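Long-range contacts in fumarate lyase (Mesorhizobium sp., PDB 3C8T), which belongs to the fumarate lyase superfamily, whose members are mainly helical proteins that assemble as tetramers around a core of long helices: residues A135-M146 with V158-L168; R177-V185 with A230-L240. All coordinates share one frame; numbering follows the deposited sequence.

Contact 1 (A135-M146 with V158-L168)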
loop_
_atom_site.group_PDB
_atom_site.type_symbol
_atom_site.label_atom_id
_atom_site.label_comp_id
_atom_site.label_asym_id
_atom_site.label_seq_id
_atom_site.Cartn_x
_atom_site.Cartn_y
_atom_site.Cartn_z
ATOM N N ALA A 135 -1.594 -32.345 -2.051
ATOM C CA ALA A 135 -1.221 -33.647 -1.505
ATOM C C ALA A 135 -1.083 -34.718 -2.629
ATOM O O ALA A 135 -0.160 -35.533 -2.623
ATOM C CB ALA A 135 -2.192 -34.071 -0.429
ATOM N N ALA A 136 -1.957 -34.693 -3.619
ATOM C CA ALA A 136 -1.831 -35.637 -4.736
ATOM C C ALA A 136 -0.521 -35.402 -5.473
ATOM O O ALA A 136 0.208 -36.351 -5.758
ATOM C CB ALA A 136 -3.039 -35.556 -5.695
ATOM N N LEU A 137 -0.213 -34.149 -5.775
ATOM C CA LEU A 137 1.028 -33.824 -6.488
ATOM C C LEU A 137 2.243 -34.227 -5.665
ATOM O O LEU A 137 3.176 -34.802 -6.185
ATOM C CB LEU A 137 1.123 -32.338 -6.838
ATOM C CG LEU A 137 0.141 -31.787 -7.885
ATOM C CD1 LEU A 137 0.167 -30.260 -7.851
ATOM C CD2 LEU A 137 0.489 -32.276 -9.289
ATOM N N ALA A 138 2.214 -33.915 -4.378
ATOM C CA ALA A 138 3.303 -34.246 -3.483
ATOM C C ALA A 138 3.546 -35.762 -3.457
ATOM O O ALA A 138 4.692 -36.220 -3.501
ATOM C CB ALA A 138 2.989 -33.749 -2.101
ATOM N N ARG A 139 2.447 -36.524 -3.364
ATOM C CA ARG A 139 2.504 -37.985 -3.265
ATOM C C ARG A 139 3.002 -38.568 -4.593
ATOM O O ARG A 139 4.049 -39.231 -4.621
ATOM C CB ARG A 139 1.129 -38.534 -2.891
ATOM C CG ARG A 139 1.089 -39.989 -2.564
ATOM C CD ARG A 139 -0.399 -40.401 -2.189
ATOM N NE ARG A 139 -1.498 -39.517 -2.672
ATOM C CZ ARG A 139 -2.294 -38.767 -1.890
ATOM N NH1 ARG A 139 -2.119 -38.736 -0.571
ATOM N NH2 ARG A 139 -3.268 -38.047 -2.434
ATOM N N ASN A 140 2.296 -38.293 -5.689
ATOM C CA ASN A 140 2.689 -38.867 -6.992
ATOM C C ASN A 140 4.104 -38.494 -7.465
ATOM O O ASN A 140 4.756 -39.287 -8.135
ATOM C CB ASN A 140 1.687 -38.506 -8.089
ATOM C CG ASN A 140 0.252 -38.964 -7.768
ATOM O OD1 ASN A 140 0.028 -39.866 -6.940
ATOM N ND2 ASN A 140 -0.723 -38.329 -8.428
ATOM N N HIS A 141 4.601 -37.311 -7.084
ATOM C CA HIS A 141 5.915 -36.853 -7.572
ATOM C C HIS A 141 6.961 -36.819 -6.503
ATOM O O HIS A 141 8.015 -36.188 -6.655
ATOM C CB HIS A 141 5.761 -35.531 -8.360
ATOM C CG HIS A 141 4.962 -35.715 -9.610
ATOM N ND1 HIS A 141 5.466 -36.372 -10.711
ATOM C CD2 HIS A 141 3.667 -35.442 -9.897
ATOM C CE1 HIS A 141 4.533 -36.450 -11.643
ATOM N NE2 HIS A 141 3.435 -35.878 -11.182
ATOM N N ARG A 142 6.650 -37.496 -5.403
ATOM C CA ARG A 142 7.561 -37.633 -4.262
ATOM C C ARG A 142 8.997 -37.904 -4.724
ATOM O O ARG A 142 9.926 -37.323 -4.191
ATOM C CB ARG A 142 7.067 -38.759 -3.320
ATOM C CG ARG A 142 7.864 -38.934 -2.029
ATOM C CD ARG A 142 7.613 -40.318 -1.387
ATOM N NE ARG A 142 8.263 -40.474 -0.075
ATOM C CZ ARG A 142 9.470 -40.995 0.126
ATOM N NH1 ARG A 142 10.204 -41.424 -0.902
ATOM N NH2 ARG A 142 9.958 -41.091 1.366
ATOM N N ASP A 143 9.167 -38.789 -5.706
ATOM C CA ASP A 143 10.505 -39.185 -6.166
ATOM C C ASP A 143 10.896 -38.652 -7.561
ATOM O O ASP A 143 11.897 -39.108 -8.100
ATOM C CB ASP A 143 10.673 -40.738 -6.151
ATOM C CG ASP A 143 10.245 -41.363 -4.834
ATOM O OD1 ASP A 143 9.600 -42.428 -4.871
ATOM O OD2 ASP A 143 10.525 -40.786 -3.763
ATOM N N THR A 144 10.105 -37.751 -8.148
ATOM C CA THR A 144 10.417 -37.117 -9.430
ATOM C C THR A 144 11.567 -36.072 -9.265
ATOM O O THR A 144 11.337 -34.940 -8.733
ATOM C CB THR A 144 9.160 -36.429 -9.989
ATOM O OG1 THR A 144 8.010 -37.293 -9.852
ATOM C CG2 THR A 144 9.343 -36.033 -11.482
ATOM N N PRO A 145 12.805 -36.410 -9.714
ATOM C CA PRO A 145 13.902 -35.454 -9.490
ATOM C C PRO A 145 13.859 -34.260 -10.453
ATOM O O PRO A 145 13.332 -34.353 -11.575
ATOM C CB PRO A 145 15.169 -36.278 -9.719
ATOM C CG PRO A 145 14.733 -37.528 -10.438
ATOM C CD PRO A 145 13.244 -37.592 -10.483
ATOM N N MET A 146 14.386 -33.141 -9.980
ATOM C CA MET A 146 14.450 -31.887 -10.734
ATOM C C MET A 146 15.531 -30.997 -10.093
ATOM O O MET A 146 15.972 -31.263 -8.975
ATOM C CB MET A 146 13.080 -31.167 -10.747
ATOM C CG MET A 146 12.601 -30.563 -9.385
ATOM S SD MET A 146 10.961 -29.777 -9.588
ATOM C CE MET A 146 11.356 -28.355 -10.631
ATOM N N VAL A 158 16.260 -31.402 -6.110
ATOM C CA VAL A 158 15.082 -31.629 -5.232
ATOM C C VAL A 158 14.120 -32.578 -5.973
ATOM O O VAL A 158 14.473 -33.077 -7.024
ATOM C CB VAL A 158 14.352 -30.289 -4.818
ATOM C CG1 VAL A 158 15.288 -29.352 -4.028
ATOM C CG2 VAL A 158 13.706 -29.582 -6.015
ATOM N N THR A 159 12.936 -32.867 -5.433
ATOM C CA THR A 159 11.919 -33.544 -6.256
ATOM C C THR A 159 10.757 -32.610 -6.407
ATOM O O THR A 159 10.632 -31.675 -5.610
ATOM C CB THR A 159 11.441 -34.888 -5.659
ATOM O OG1 THR A 159 10.874 -34.652 -4.382
ATOM C CG2 THR A 159 12.597 -35.875 -5.516
ATOM N N PHE A 160 9.932 -32.816 -7.434
ATOM C CA PHE A 160 8.769 -31.997 -7.620
ATOM C C PHE A 160 7.745 -32.214 -6.468
ATOM O O PHE A 160 7.078 -31.279 -6.054
ATOM C CB PHE A 160 8.140 -32.193 -8.986
ATOM C CG PHE A 160 6.886 -31.374 -9.176
ATOM C CD1 PHE A 160 6.957 -29.983 -9.285
ATOM C CD2 PHE A 160 5.625 -31.979 -9.150
ATOM C CE1 PHE A 160 5.823 -29.208 -9.404
ATOM C CE2 PHE A 160 4.456 -31.205 -9.268
ATOM C CZ PHE A 160 4.562 -29.799 -9.394
ATOM N N GLY A 161 7.629 -33.436 -5.945
ATOM C CA GLY A 161 6.735 -33.672 -4.795
ATOM C C GLY A 161 7.207 -32.875 -3.588
ATOM O O GLY A 161 6.398 -32.397 -2.803
ATOM N N TYR A 162 8.534 -32.742 -3.430
ATOM C CA TYR A 162 9.089 -31.905 -2.391
ATOM C C TYR A 162 8.582 -30.451 -2.531
ATOM O O TYR A 162 8.035 -29.895 -1.556
ATOM C CB TYR A 162 10.618 -32.003 -2.303
ATOM C CG TYR A 162 11.216 -30.859 -1.472
ATOM C CD1 TYR A 162 11.389 -30.979 -0.099
ATOM C CD2 TYR A 162 11.566 -29.630 -2.091
ATOM C CE1 TYR A 162 11.899 -29.902 0.647
ATOM C CE2 TYR A 162 12.070 -28.562 -1.374
ATOM C CZ TYR A 162 12.230 -28.693 -0.008
ATOM O OH TYR A 162 12.732 -27.606 0.680
ATOM N N LYS A 163 8.719 -29.862 -3.731
ATOM C CA LYS A 163 8.139 -28.534 -4.023
ATOM C C LYS A 163 6.659 -28.445 -3.692
ATOM O O LYS A 163 6.224 -27.477 -3.100
ATOM C CB LYS A 163 8.335 -28.122 -5.506
ATOM C CG LYS A 163 9.752 -27.717 -5.850
ATOM C CD LYS A 163 9.837 -26.973 -7.246
ATOM C CE LYS A 163 9.014 -25.660 -7.283
ATOM N NZ LYS A 163 9.343 -24.869 -6.042
ATOM N N ALA A 164 5.871 -29.424 -4.138
ATOM C CA ALA A 164 4.444 -29.421 -3.828
ATOM C C ALA A 164 4.195 -29.515 -2.320
ATOM O O ALA A 164 3.230 -28.929 -1.818
ATOM C CB ALA A 164 3.706 -30.549 -4.589
ATOM N N ALA A 165 5.053 -30.230 -1.585
ATOM C CA ALA A 165 4.874 -30.373 -0.133
ATOM C C ALA A 165 5.093 -29.071 0.602
ATOM O O ALA A 165 4.437 -28.824 1.636
ATOM C CB ALA A 165 5.782 -31.440 0.438
ATOM N N VAL A 166 6.033 -28.269 0.091
ATOM C CA VAL A 166 6.320 -26.947 0.624
ATOM C C VAL A 166 5.080 -26.026 0.431
ATOM O O VAL A 166 4.637 -25.356 1.380
ATOM C CB VAL A 166 7.590 -26.376 -0.044
ATOM C CG1 VAL A 166 7.671 -24.817 0.089
ATOM C CG2 VAL A 166 8.842 -27.040 0.527
ATOM N N TRP A 167 4.544 -26.002 -0.789
ATOM C CA TRP A 167 3.332 -25.252 -1.103
ATOM C C TRP A 167 2.203 -25.722 -0.177
ATOM O O TRP A 167 1.504 -24.924 0.419
ATOM C CB TRP A 167 2.906 -25.527 -2.549
ATOM C CG TRP A 167 3.861 -25.079 -3.644
ATOM C CD1 TRP A 167 4.848 -24.117 -3.560
ATOM C CD2 TRP A 167 3.833 -25.498 -5.005
ATOM N NE1 TRP A 167 5.474 -23.968 -4.793
ATOM C CE2 TRP A 167 4.858 -24.801 -5.693
ATOM C CE3 TRP A 167 3.059 -26.425 -5.717
ATOM C CZ2 TRP A 167 5.115 -25.000 -7.050
ATOM C CZ3 TRP A 167 3.330 -26.637 -7.061
ATOM C CH2 TRP A 167 4.360 -25.921 -7.713
ATOM N N LEU A 168 2.035 -27.039 -0.067
ATOM C CA LEU A 168 1.026 -27.606 0.779
ATOM C C LEU A 168 1.125 -27.156 2.263
ATOM O O LEU A 168 0.092 -26.896 2.911
ATOM C CB LEU A 168 1.094 -29.143 0.687
ATOM C CG LEU A 168 0.162 -29.980 1.577
ATOM C CD1 LEU A 168 -1.380 -29.578 1.421
ATOM C CD2 LEU A 168 0.406 -31.496 1.379
#
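G161 lies directly against A138, their CA atoms 3.7 Å apart, and this is the tightest part of the contact. With no side chain on G161, helix 160-168 starts hard against the last turn of helix 135-140, and the carbonyl of A138 receives a CA-H...O contact from G161. H141 O takes G161 N at 2.9 Å and T144 N from the opposite face of its carbonyl plane. T159, the N-cap, has OG1 between its backbone N and carbonyl carbon (chi1 60°); there it accepts from Y162 N and donates to R142 O at 2.8 Å, rising out of that carbonyl plane. F160 N bonds to T144 O, and M146 and V158 exchange two backbone bonds as an antiparallel hydrogen-bonded pair. F160 and H141 form an offset edge-to-face pair, the edge of F160 toward the H141 face, planes 73° apart; F160 CD2 lies 3.6 Å from H141 CB. M146 SD, placed by chi1 (70°) and an extended chi2, reaches the F160 ring edge, a Met-aromatic contact; the bend at chi3 directs CE toward K163 CD. Farther along, the helices separate, and leucines and alanines fill between them: L137 CB meets A164 CB at 3.9 Å and L168 CD2 rests on A135 CA. Toward solvent the turn H141-T144 is partly exposed, D143 fully, its OD2 holding R142 NH1 at 2.9 Å. D437 and V436 of helix 432-440 also meet R142; helix 350-357 packs on T144, P145 and F160, helix 229-255 on M146, and the second subunit on V158 and K163, the latter salt-bridged to its E312.

Contact 2 (R177-V185 with A230-L240)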
loop_
_atom_site.group_PDB
_atom_site.type_symbol
_atom_site.label_atom_id
_atom_site.label_comp_id
_atom_site.label_asym_id
_atom_site.label_seq_id
_atom_site.Cartn_x
_atom_site.Cartn_y
_atom_site.Cartn_z
ATOM N N ARG A 177 -5.422 -21.215 10.666
ATOM C CA ARG A 177 -5.729 -19.773 10.895
ATOM C C ARG A 177 -7.240 -19.479 10.750
ATOM O O ARG A 177 -7.830 -18.780 11.579
ATOM C CB ARG A 177 -4.918 -18.876 9.933
ATOM C CG ARG A 177 -3.401 -18.910 10.142
ATOM C CD ARG A 177 -2.641 -18.107 9.092
ATOM N NE ARG A 177 -1.212 -18.194 9.393
ATOM C CZ ARG A 177 -0.317 -18.855 8.664
ATOM N NH1 ARG A 177 -0.665 -19.431 7.520
ATOM N NH2 ARG A 177 0.936 -18.915 9.081
ATOM N N LEU A 178 -7.858 -20.033 9.693
ATOM C CA LEU A 178 -9.292 -19.840 9.427
ATOM C C LEU A 178 -10.168 -20.189 10.649
ATOM O O LEU A 178 -11.087 -19.431 11.024
ATOM C CB LEU A 178 -9.715 -20.643 8.177
ATOM C CG LEU A 178 -11.150 -20.388 7.633
ATOM C CD1 LEU A 178 -11.264 -20.620 6.115
ATOM C CD2 LEU A 178 -12.211 -21.201 8.356
ATOM N N GLU A 179 -9.880 -21.340 11.256
ATOM C CA GLU A 179 -10.581 -21.825 12.436
ATOM C C GLU A 179 -10.390 -20.910 13.669
ATOM O O GLU A 179 -11.324 -20.715 14.450
ATOM C CB GLU A 179 -10.211 -23.317 12.732
ATOM C CG GLU A 179 -10.509 -24.302 11.561
ATOM C CD GLU A 179 -11.939 -24.172 10.937
ATOM O OE1 GLU A 179 -12.928 -24.020 11.696
ATOM O OE2 GLU A 179 -12.090 -24.215 9.676
ATOM N N GLU A 180 -9.207 -20.326 13.829
ATOM C CA GLU A 180 -8.938 -19.369 14.919
ATOM C C GLU A 180 -9.682 -18.021 14.764
ATOM O O GLU A 180 -10.189 -17.436 15.755
ATOM C CB GLU A 180 -7.408 -19.158 15.070
ATOM C CG GLU A 180 -6.701 -20.403 15.662
ATOM C CD GLU A 180 -5.154 -20.352 15.689
ATOM O OE1 GLU A 180 -4.529 -19.577 14.930
ATOM O OE2 GLU A 180 -4.560 -21.110 16.506
ATOM N N ILE A 181 -9.735 -17.521 13.527
ATOM C CA ILE A 181 -10.349 -16.210 13.248
ATOM C C ILE A 181 -11.889 -16.245 13.378
ATOM O O ILE A 181 -12.470 -15.276 13.836
ATOM C CB ILE A 181 -9.963 -15.711 11.835
ATOM C CG1 ILE A 181 -8.512 -15.222 11.824
ATOM C CG2 ILE A 181 -10.789 -14.566 11.439
ATOM C CD1 ILE A 181 -7.784 -15.524 10.550
ATOM N N SER A 182 -12.525 -17.338 12.921
ATOM C CA SER A 182 -13.992 -17.468 12.892
ATOM C C SER A 182 -14.755 -17.087 14.192
ATOM O O SER A 182 -15.745 -16.384 14.097
ATOM C CB SER A 182 -14.423 -18.876 12.454
ATOM O OG SER A 182 -14.124 -19.124 11.085
ATOM N N PRO A 183 -14.334 -17.572 15.390
ATOM C CA PRO A 183 -15.126 -17.121 16.538
ATOM C C PRO A 183 -14.913 -15.643 16.852
ATOM O O PRO A 183 -15.696 -15.092 17.620
ATOM C CB PRO A 183 -14.575 -17.952 17.737
ATOM C CG PRO A 183 -13.721 -19.053 17.101
ATOM C CD PRO A 183 -13.241 -18.475 15.797
ATOM N N ARG A 184 -13.853 -15.012 16.340
ATOM C CA ARG A 184 -13.691 -13.586 16.644
ATOM C C ARG A 184 -14.623 -12.711 15.776
ATOM O O ARG A 184 -15.316 -11.806 16.294
ATOM C CB ARG A 184 -12.225 -13.094 16.640
ATOM C CG ARG A 184 -11.460 -13.423 17.982
ATOM C CD ARG A 184 -10.027 -12.888 17.951
ATOM N NE ARG A 184 -9.267 -13.360 16.761
ATOM C CZ ARG A 184 -8.401 -14.375 16.753
ATOM N NH1 ARG A 184 -8.156 -15.078 17.859
ATOM N NH2 ARG A 184 -7.773 -14.706 15.633
ATOM N N VAL A 185 -14.665 -13.023 14.482
ATOM C CA VAL A 185 -15.420 -12.219 13.557
ATOM C C VAL A 185 -16.912 -12.572 13.594
ATOM O O VAL A 185 -17.736 -11.703 13.321
ATOM C CB VAL A 185 -14.829 -12.251 12.092
ATOM C CG1 VAL A 185 -14.967 -13.637 11.466
ATOM C CG2 VAL A 185 -15.501 -11.190 11.196
ATOM N N ALA A 230 -11.642 -7.470 14.186
ATOM C CA ALA A 230 -11.995 -8.818 13.785
ATOM C C ALA A 230 -12.352 -8.872 12.317
ATOM O O ALA A 230 -12.099 -9.890 11.643
ATOM C CB ALA A 230 -13.106 -9.366 14.631
ATOM N N VAL A 231 -12.914 -7.777 11.796
ATOM C CA VAL A 231 -13.161 -7.708 10.350
ATOM C C VAL A 231 -11.860 -7.484 9.556
ATOM O O VAL A 231 -11.637 -8.127 8.528
ATOM C CB VAL A 231 -14.195 -6.600 9.976
ATOM C CG1 VAL A 231 -14.424 -6.584 8.427
ATOM C CG2 VAL A 231 -15.532 -6.782 10.790
ATOM N N ALA A 232 -11.038 -6.533 9.987
ATOM C CA ALA A 232 -9.712 -6.345 9.397
ATOM C C ALA A 232 -8.860 -7.627 9.343
ATOM O O ALA A 232 -8.254 -7.908 8.300
ATOM C CB ALA A 232 -8.961 -5.218 10.109
ATOM N N GLU A 233 -8.865 -8.436 10.424
ATOM C CA GLU A 233 -8.036 -9.639 10.455
ATOM C C GLU A 233 -8.525 -10.660 9.464
ATOM O O GLU A 233 -7.728 -11.424 8.915
ATOM C CB GLU A 233 -7.888 -10.260 11.852
ATOM C CG GLU A 233 -9.044 -11.070 12.294
ATOM C CD GLU A 233 -8.800 -11.701 13.664
ATOM O OE1 GLU A 233 -9.706 -11.600 14.557
ATOM O OE2 GLU A 233 -7.698 -12.287 13.832
ATOM N N THR A 234 -9.820 -10.633 9.170
ATOM C CA THR A 234 -10.371 -11.561 8.185
ATOM C C THR A 234 -9.843 -11.267 6.795
ATOM O O THR A 234 -9.457 -12.176 6.059
ATOM C CB THR A 234 -11.906 -11.530 8.197
ATOM O OG1 THR A 234 -12.325 -11.881 9.502
ATOM C CG2 THR A 234 -12.494 -12.543 7.206
ATOM N N VAL A 235 -9.817 -9.995 6.420
ATOM C CA VAL A 235 -9.287 -9.650 5.087
ATOM C C VAL A 235 -7.749 -9.798 5.014
ATOM O O VAL A 235 -7.199 -10.155 3.969
ATOM C CB VAL A 235 -9.718 -8.248 4.715
ATOM C CG1 VAL A 235 -9.193 -7.843 3.317
ATOM C CG2 VAL A 235 -11.269 -8.162 4.805
ATOM N N GLN A 236 -7.063 -9.490 6.108
ATOM C CA GLN A 236 -5.637 -9.744 6.219
ATOM C C GLN A 236 -5.345 -11.209 5.956
ATOM O O GLN A 236 -4.398 -11.507 5.240
ATOM C CB GLN A 236 -5.078 -9.340 7.579
ATOM C CG GLN A 236 -4.947 -7.840 7.830
ATOM C CD GLN A 236 -3.941 -7.546 8.972
ATOM O OE1 GLN A 236 -2.948 -6.836 8.769
ATOM N NE2 GLN A 236 -4.175 -8.128 10.157
ATOM N N PHE A 237 -6.173 -12.097 6.529
ATOM C CA PHE A 237 -6.076 -13.514 6.335
ATOM C C PHE A 237 -6.275 -13.861 4.842
ATOM O O PHE A 237 -5.528 -14.650 4.289
ATOM C CB PHE A 237 -7.077 -14.281 7.229
ATOM C CG PHE A 237 -7.269 -15.769 6.802
ATOM C CD1 PHE A 237 -6.291 -16.725 7.091
ATOM C CD2 PHE A 237 -8.353 -16.151 6.037
ATOM C CE1 PHE A 237 -6.428 -18.049 6.670
ATOM C CE2 PHE A 237 -8.518 -17.477 5.610
ATOM C CZ PHE A 237 -7.542 -18.425 5.934
ATOM N N LEU A 238 -7.293 -13.289 4.199
ATOM C CA LEU A 238 -7.462 -13.453 2.746
ATOM C C LEU A 238 -6.214 -13.092 1.958
ATOM O O LEU A 238 -5.839 -13.785 1.014
ATOM C CB LEU A 238 -8.679 -12.643 2.206
ATOM C CG LEU A 238 -10.025 -13.141 2.809
ATOM C CD1 LEU A 238 -11.210 -12.271 2.421
ATOM C CD2 LEU A 238 -10.322 -14.622 2.568
ATOM N N ALA A 239 -5.612 -11.972 2.334
ATOM C CA ALA A 239 -4.357 -11.511 1.738
ATOM C C ALA A 239 -3.180 -12.466 1.969
ATOM O O ALA A 239 -2.322 -12.596 1.097
ATOM C CB ALA A 239 -4.012 -10.104 2.220
ATOM N N LEU A 240 -3.145 -13.141 3.114
ATOM C CA LEU A 240 -2.043 -14.078 3.416
ATOM C C LEU A 240 -2.156 -15.342 2.560
ATOM O O LEU A 240 -1.159 -15.802 1.986
ATOM C CB LEU A 240 -2.066 -14.441 4.911
ATOM C CG LEU A 240 -0.811 -15.047 5.552
ATOM C CD1 LEU A 240 0.216 -13.932 5.838
ATOM C CD2 LEU A 240 -1.200 -15.733 6.864
#
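R184 and E233 meet side-on, guanidinium and carboxylate planes only 24° apart. R184 NE points at E233 OE1 (2.9 Å) almost straight, within the guanidinium plane and onto the syn lone pair, while NH2 reaches OE2 at 3.0 Å from a tilted position. A bend at chi3 turns the arginine head back so that the carbonyl of E180 lies over one of its faces. E233 comes to meet it with CG between the backbone N and carbonyl carbon (chi1 79°) and the rest of the chain extended. Alongside, I181 slides past E233 in the opposite direction, CG1 3.6 Å from OE2, so the carboxylate has an apolar flank. CG2, the other branch of I181, touches T234 OG1, while CD1 at the end of the CG1 branch meets F237 CB at 3.6 Å, oblique to the ring. T234 OG1 donates back to A230 O. V185 crosses T234 at about a right angle, CB 3.6 Å from OG1. The F237 ring is set against R177 and L178, with L178 CA over one face and R177 CB oblique at 3.7 Å from CE1. Beyond it the extended R177 crosses L240, whose CD2 sits over a face of the guanidinium. The segments run at 154°, 9.2 Å apart at the axes: antiparallel packing in the long-helix bundle of this family, here at a subunit interface. Helix 104-140 packs on L178 and F237, while helices 284-306 and 315-344 cover V231. The second subunit supplies E233 and D229 to R177, E180 to R184, and R177 to E233.

In the fold
Both contacts use helix 160-185, contact 1 at its start and contact 2 at its end, and their centres are about 29 Å apart without touching. Contact 2 lies nearer the middle of the chain, about 10 Å from its centre against 21 Å for contact 1, yet both are buried and both meet the second subunit. Contact 1 joins the helix to helix 104-140 through a turn and a short antiparallel strand pair, so backbone bonds and a cap dominate. Contact 2 sets it against helix 229-255 with no backbone hydrogen bond between the segments; side chains dominate, with a salt bridge shared in a charged network across the subunit interface. Among the touching residues only D143 of contact 1 is exposed; contact 2 has none.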